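Local coordinates for YokD protein (Bacillus subtilis, PDB 2NYG), which probably transfers an acetyl group from acetyl-coenzyme A to an amino group of aminoglycoside antibiotics and may contribute to antibiotic resistance, at residues T61-L75 and R127-H141. Sequence-based numbering, arbitrary orientation.
Sequences TEEGTIVMPSQSVEL and RSNHPNYSFVAWGKH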
# COMPACT_ATOMS: atom_id res chain seq x y z
N THR A 61 -10.69 18.76 -8.05
CA THR A 61 -12.12 18.73 -7.70
C THR A 61 -12.86 17.49 -8.19
O THR A 61 -12.37 16.73 -9.01
CB THR A 61 -12.86 19.99 -8.23
OG1 THR A 61 -14.03 20.20 -7.45
CG2 THR A 61 -13.32 19.79 -9.64
N GLU A 62 -14.07 17.31 -7.68
CA GLU A 62 -14.92 16.18 -8.04
C GLU A 62 -15.37 16.23 -9.51
O GLU A 62 -16.02 15.31 -10.01
CB GLU A 62 -16.13 16.16 -7.11
CG GLU A 62 -17.08 14.99 -7.31
CD GLU A 62 -18.21 14.97 -6.28
OE1 GLU A 62 -17.91 14.83 -5.07
OE2 GLU A 62 -19.39 15.09 -6.68
N GLU A 63 -15.02 17.33 -10.18
CA GLU A 63 -15.34 17.54 -11.59
C GLU A 63 -14.13 17.13 -12.42
O GLU A 63 -14.23 16.91 -13.63
CB GLU A 63 -15.64 19.03 -11.84
CG GLU A 63 -16.76 19.61 -10.99
CD GLU A 63 -18.14 19.42 -11.61
OE1 GLU A 63 -18.47 18.29 -12.05
OE2 GLU A 63 -18.91 20.41 -11.65
N GLY A 64 -12.98 17.04 -11.75
CA GLY A 64 -11.75 16.63 -12.40
C GLY A 64 -11.58 15.12 -12.27
O GLY A 64 -12.38 14.45 -11.61
N THR A 65 -10.54 14.59 -12.88
CA THR A 65 -10.30 13.15 -12.85
C THR A 65 -8.80 12.91 -12.69
O THR A 65 -8.03 13.46 -13.46
CB THR A 65 -10.78 12.47 -14.18
OG1 THR A 65 -12.16 12.77 -14.44
CG2 THR A 65 -10.63 10.97 -14.10
N ILE A 66 -8.39 12.13 -11.70
CA ILE A 66 -6.97 11.83 -11.56
C ILE A 66 -6.73 10.35 -11.83
O ILE A 66 -7.36 9.47 -11.24
CB ILE A 66 -6.40 12.21 -10.17
CG1 ILE A 66 -7.00 11.36 -9.08
CG2 ILE A 66 -6.69 13.66 -9.87
CD1 ILE A 66 -6.59 11.85 -7.72
N VAL A 67 -5.81 10.10 -12.76
CA VAL A 67 -5.46 8.74 -13.16
C VAL A 67 -4.00 8.47 -12.82
O VAL A 67 -3.16 9.38 -12.84
CB VAL A 67 -5.67 8.53 -14.69
CG1 VAL A 67 -5.31 7.11 -15.07
CG2 VAL A 67 -7.11 8.83 -15.07
N MET A 68 -3.69 7.22 -12.51
CA MET A 68 -2.33 6.84 -12.20
C MET A 68 -2.11 5.45 -12.73
O MET A 68 -3.04 4.65 -12.77
CB MET A 68 -2.08 6.83 -10.70
CG MET A 68 -2.10 8.18 -10.04
SD MET A 68 -1.61 8.10 -8.31
CE MET A 68 -2.50 9.47 -7.60
N PRO A 69 -0.88 5.14 -13.13
CA PRO A 69 -0.55 3.82 -13.64
C PRO A 69 -0.38 2.95 -12.42
O PRO A 69 0.23 3.37 -11.44
CB PRO A 69 0.74 4.07 -14.41
CG PRO A 69 1.40 5.08 -13.57
CD PRO A 69 0.29 6.04 -13.22
N SER A 70 -0.92 1.74 -12.44
CA SER A 70 -0.81 0.85 -11.29
C SER A 70 -0.38 -0.55 -11.69
O SER A 70 -0.99 -1.53 -11.30
CB SER A 70 -2.14 0.79 -10.55
OG SER A 70 -3.19 0.46 -11.43
N GLN A 71 0.68 -0.60 -12.48
CA GLN A 71 1.27 -1.83 -13.01
C GLN A 71 1.71 -2.86 -11.98
O GLN A 71 2.20 -2.53 -10.90
CB GLN A 71 2.45 -1.48 -13.90
CG GLN A 71 2.08 -0.61 -15.09
CD GLN A 71 3.31 -0.06 -15.77
OE1 GLN A 71 4.40 -0.59 -15.60
NE2 GLN A 71 3.14 1.01 -16.55
N SER A 72 1.55 -4.13 -12.34
CA SER A 72 1.93 -5.26 -11.51
C SER A 72 2.69 -6.23 -12.42
O SER A 72 2.32 -7.40 -12.59
CB SER A 72 0.67 -5.91 -10.93
OG SER A 72 -0.29 -6.16 -11.95
N VAL A 73 3.76 -5.69 -13.00
CA VAL A 73 4.64 -6.38 -13.92
C VAL A 73 5.17 -7.74 -13.44
O VAL A 73 5.54 -8.57 -14.25
CB VAL A 73 5.82 -5.46 -14.27
CG1 VAL A 73 6.73 -6.12 -15.28
CG2 VAL A 73 5.29 -4.16 -14.84
N GLU A 74 5.20 -7.95 -12.12
CA GLU A 74 5.69 -9.20 -11.54
C GLU A 74 4.86 -10.43 -11.86
O GLU A 74 5.31 -11.57 -11.70
CB GLU A 74 5.79 -9.07 -10.02
CG GLU A 74 6.83 -8.07 -9.55
CD GLU A 74 6.25 -6.72 -9.25
OE1 GLU A 74 5.13 -6.43 -9.72
OE2 GLU A 74 6.93 -5.94 -8.56
N LEU A 75 3.63 -10.22 -12.32
CA LEU A 75 2.73 -11.32 -12.67
C LEU A 75 2.96 -11.75 -14.12
O LEU A 75 2.03 -11.90 -14.90
CB LEU A 75 1.27 -10.89 -12.47
CG LEU A 75 0.64 -11.19 -11.10
CD1 LEU A 75 1.29 -10.36 -10.02
CD2 LEU A 75 -0.84 -10.89 -11.17
N ARG A 127 -9.97 0.67 -10.55
CA ARG A 127 -8.80 0.08 -11.20
C ARG A 127 -9.23 -0.76 -12.39
O ARG A 127 -10.20 -1.51 -12.31
CB ARG A 127 -8.06 -0.81 -10.20
CG ARG A 127 -6.71 -1.31 -10.65
CD ARG A 127 -6.04 -2.07 -9.54
NE ARG A 127 -4.69 -2.48 -9.88
CZ ARG A 127 -3.91 -3.22 -9.10
NH1 ARG A 127 -4.35 -3.63 -7.92
NH2 ARG A 127 -2.69 -3.55 -9.49
N SER A 128 -8.48 -0.65 -13.49
CA SER A 128 -8.77 -1.41 -14.71
C SER A 128 -8.38 -2.89 -14.57
O SER A 128 -7.57 -3.26 -13.72
CB SER A 128 -8.06 -0.77 -15.91
OG SER A 128 -6.68 -0.57 -15.63
N ASN A 129 -8.93 -3.73 -15.43
CA ASN A 129 -8.66 -5.16 -15.32
C ASN A 129 -7.45 -5.82 -16.00
O ASN A 129 -7.48 -7.02 -16.27
CB ASN A 129 -9.94 -5.91 -15.70
CG ASN A 129 -9.97 -7.30 -15.11
OD1 ASN A 129 -9.72 -7.47 -13.92
ND2 ASN A 129 -10.27 -8.29 -15.93
N HIS A 130 -6.38 -5.08 -16.26
CA HIS A 130 -5.22 -5.70 -16.89
C HIS A 130 -4.28 -6.21 -15.80
O HIS A 130 -4.09 -5.55 -14.78
CB HIS A 130 -4.52 -4.70 -17.80
CG HIS A 130 -3.65 -5.34 -18.83
ND1 HIS A 130 -2.38 -5.79 -18.56
CD2 HIS A 130 -3.90 -5.67 -20.12
CE1 HIS A 130 -1.88 -6.38 -19.63
NE2 HIS A 130 -2.78 -6.32 -20.60
N PRO A 131 -3.69 -7.39 -16.00
CA PRO A 131 -2.77 -8.01 -15.04
C PRO A 131 -1.37 -7.40 -14.92
O PRO A 131 -0.67 -7.61 -13.91
CB PRO A 131 -2.74 -9.46 -15.50
CG PRO A 131 -2.86 -9.32 -16.98
CD PRO A 131 -3.99 -8.32 -17.10
N ASN A 132 -0.97 -6.64 -15.93
CA ASN A 132 0.34 -6.01 -15.89
C ASN A 132 0.31 -4.50 -15.98
O ASN A 132 1.00 -3.82 -15.25
CB ASN A 132 1.23 -6.54 -17.02
CG ASN A 132 1.59 -7.99 -16.87
OD1 ASN A 132 1.53 -8.57 -15.78
ND2 ASN A 132 1.99 -8.60 -17.98
N TYR A 133 -0.50 -3.98 -16.89
CA TYR A 133 -0.56 -2.54 -17.11
C TYR A 133 -1.88 -1.89 -16.73
O TYR A 133 -2.51 -1.19 -17.53
CB TYR A 133 -0.25 -2.27 -18.57
CG TYR A 133 1.01 -2.97 -19.05
CD1 TYR A 133 2.26 -2.70 -18.47
CD2 TYR A 133 0.96 -3.89 -20.10
CE1 TYR A 133 3.42 -3.32 -18.93
CE2 TYR A 133 2.11 -4.51 -20.57
CZ TYR A 133 3.34 -4.22 -19.98
OH TYR A 133 4.48 -4.84 -20.43
N SER A 134 -2.31 -2.12 -15.50
CA SER A 134 -3.56 -1.54 -15.03
C SER A 134 -3.35 -0.09 -14.66
O SER A 134 -2.22 0.36 -14.46
CB SER A 134 -4.08 -2.30 -13.81
OG SER A 134 -3.04 -2.57 -12.88
N PHE A 135 -4.45 0.64 -14.59
CA PHE A 135 -4.45 2.04 -14.20
C PHE A 135 -5.49 2.15 -13.09
O PHE A 135 -6.30 1.25 -12.88
CB PHE A 135 -4.85 2.93 -15.37
CG PHE A 135 -3.78 3.09 -16.40
CD1 PHE A 135 -2.89 4.15 -16.34
CD2 PHE A 135 -3.67 2.17 -17.44
CE1 PHE A 135 -1.90 4.31 -17.32
CE2 PHE A 135 -2.70 2.31 -18.41
CZ PHE A 135 -1.81 3.38 -18.36
N VAL A 136 -5.45 3.25 -12.37
CA VAL A 136 -6.39 3.52 -11.31
C VAL A 136 -6.83 4.95 -11.54
O VAL A 136 -6.04 5.79 -11.94
CB VAL A 136 -5.72 3.42 -9.95
CG1 VAL A 136 -5.53 1.98 -9.57
CG2 VAL A 136 -4.39 4.11 -9.99
N ALA A 137 -8.11 5.21 -11.31
CA ALA A 137 -8.62 6.56 -11.50
C ALA A 137 -9.67 6.92 -10.47
O ALA A 137 -10.36 6.05 -9.93
CB ALA A 137 -9.18 6.71 -12.91
N TRP A 138 -9.77 8.21 -10.22
CA TRP A 138 -10.70 8.82 -9.29
C TRP A 138 -11.27 10.02 -10.03
O TRP A 138 -10.52 10.74 -10.70
CB TRP A 138 -9.95 9.32 -8.05
CG TRP A 138 -10.80 10.05 -7.04
CD1 TRP A 138 -11.37 9.53 -5.92
CD2 TRP A 138 -11.17 11.44 -7.06
NE1 TRP A 138 -12.06 10.49 -5.24
CE2 TRP A 138 -11.95 11.68 -5.92
CE3 TRP A 138 -10.91 12.50 -7.93
CZ2 TRP A 138 -12.48 12.93 -5.61
CZ3 TRP A 138 -11.43 13.76 -7.63
CH2 TRP A 138 -12.21 13.96 -6.48
N GLY A 139 -12.57 10.25 -9.92
CA GLY A 139 -13.12 11.41 -10.59
C GLY A 139 -14.24 11.21 -11.59
O GLY A 139 -14.68 10.10 -11.86
N LYS A 140 -14.69 12.33 -12.14
CA LYS A 140 -15.77 12.38 -13.09
C LYS A 140 -15.72 11.32 -14.18
O LYS A 140 -16.72 10.65 -14.44
CB LYS A 140 -15.82 13.77 -13.73
CG LYS A 140 -17.08 14.04 -14.53
CD LYS A 140 -16.98 15.35 -15.29
CE LYS A 140 -18.24 15.61 -16.10
NZ LYS A 140 -18.11 16.83 -16.92
N HIS A 141 -14.56 11.14 -14.82
CA HIS A 141 -14.45 10.18 -15.91
C HIS A 141 -13.77 8.82 -15.67
O HIS A 141 -13.47 8.11 -16.62
CB HIS A 141 -13.80 10.85 -17.12
CG HIS A 141 -14.57 12.03 -17.63
ND1 HIS A 141 -14.16 13.34 -17.43
CD2 HIS A 141 -15.72 12.11 -18.33
CE1 HIS A 141 -15.03 14.16 -17.98
NE2 HIS A 141 -15.99 13.44 -18.53
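I66 and M68 trade paired backbone hydrogen bonds with W138 and V136, joining strands 65-69 and 135-139 as antiparallel neighbours in the seven-stranded mixed sheet; strand 32-37 lies along the other edge of 65-69. The four bonds have ordinary sheet lengths, with I66 N 2.7 Å from W138 O. I66, M68, V136 and W138 share one face, where CG1 of I66 rests on CB of W138 (3.7 Å) and CB of M68 on CG2 of V136; helices 48-60 and 114-119 cover I66 and W138. With CG anti to the backbone N (chi1 176°), the W138 indole reaches back to the T61-G64 turn that leads into strand 65-69, its CZ3 edge 3.4 Å from T61 O. On the reverse face V67 CG2 meets A137 CB, and the F135 ring lies beside P69, whose side chain is about 5 Å from the bound coenzyme A.

Past P69 polar atoms take over. S70 O accepts from S134 OG (2.8 Å), which stands above the carbonyl plane, and from R127 NH2, which approaches nearly along the C=O axis; NH2 also bonds T106 O. Single bonds, S70 N to S134 O and S72 N to N132 O, hold the segments together here, while the Q71 amide meets the edge of the Y133 ring with planes 87° apart.

Against this close-packed I66/W138 and M68/V136 centre, the looser end is at exposed E62, E63 and K140. K140 CB touches E63 O, but NZ stays 5.1 Å from E63 OE1, too far for a salt bridge. Just inside, T65 OG1 receives the nearly straight N-H of H141 (2.9 Å, 167°), tying the start of helix 142-146 to the strand. The chemistry implies that paired backbone bonds set the strand register, probably helping to place P69 near the cofactor, while apolar side chains pack both faces and S134 and R127 together satisfy the S70 carbonyl where regular pairing gives out.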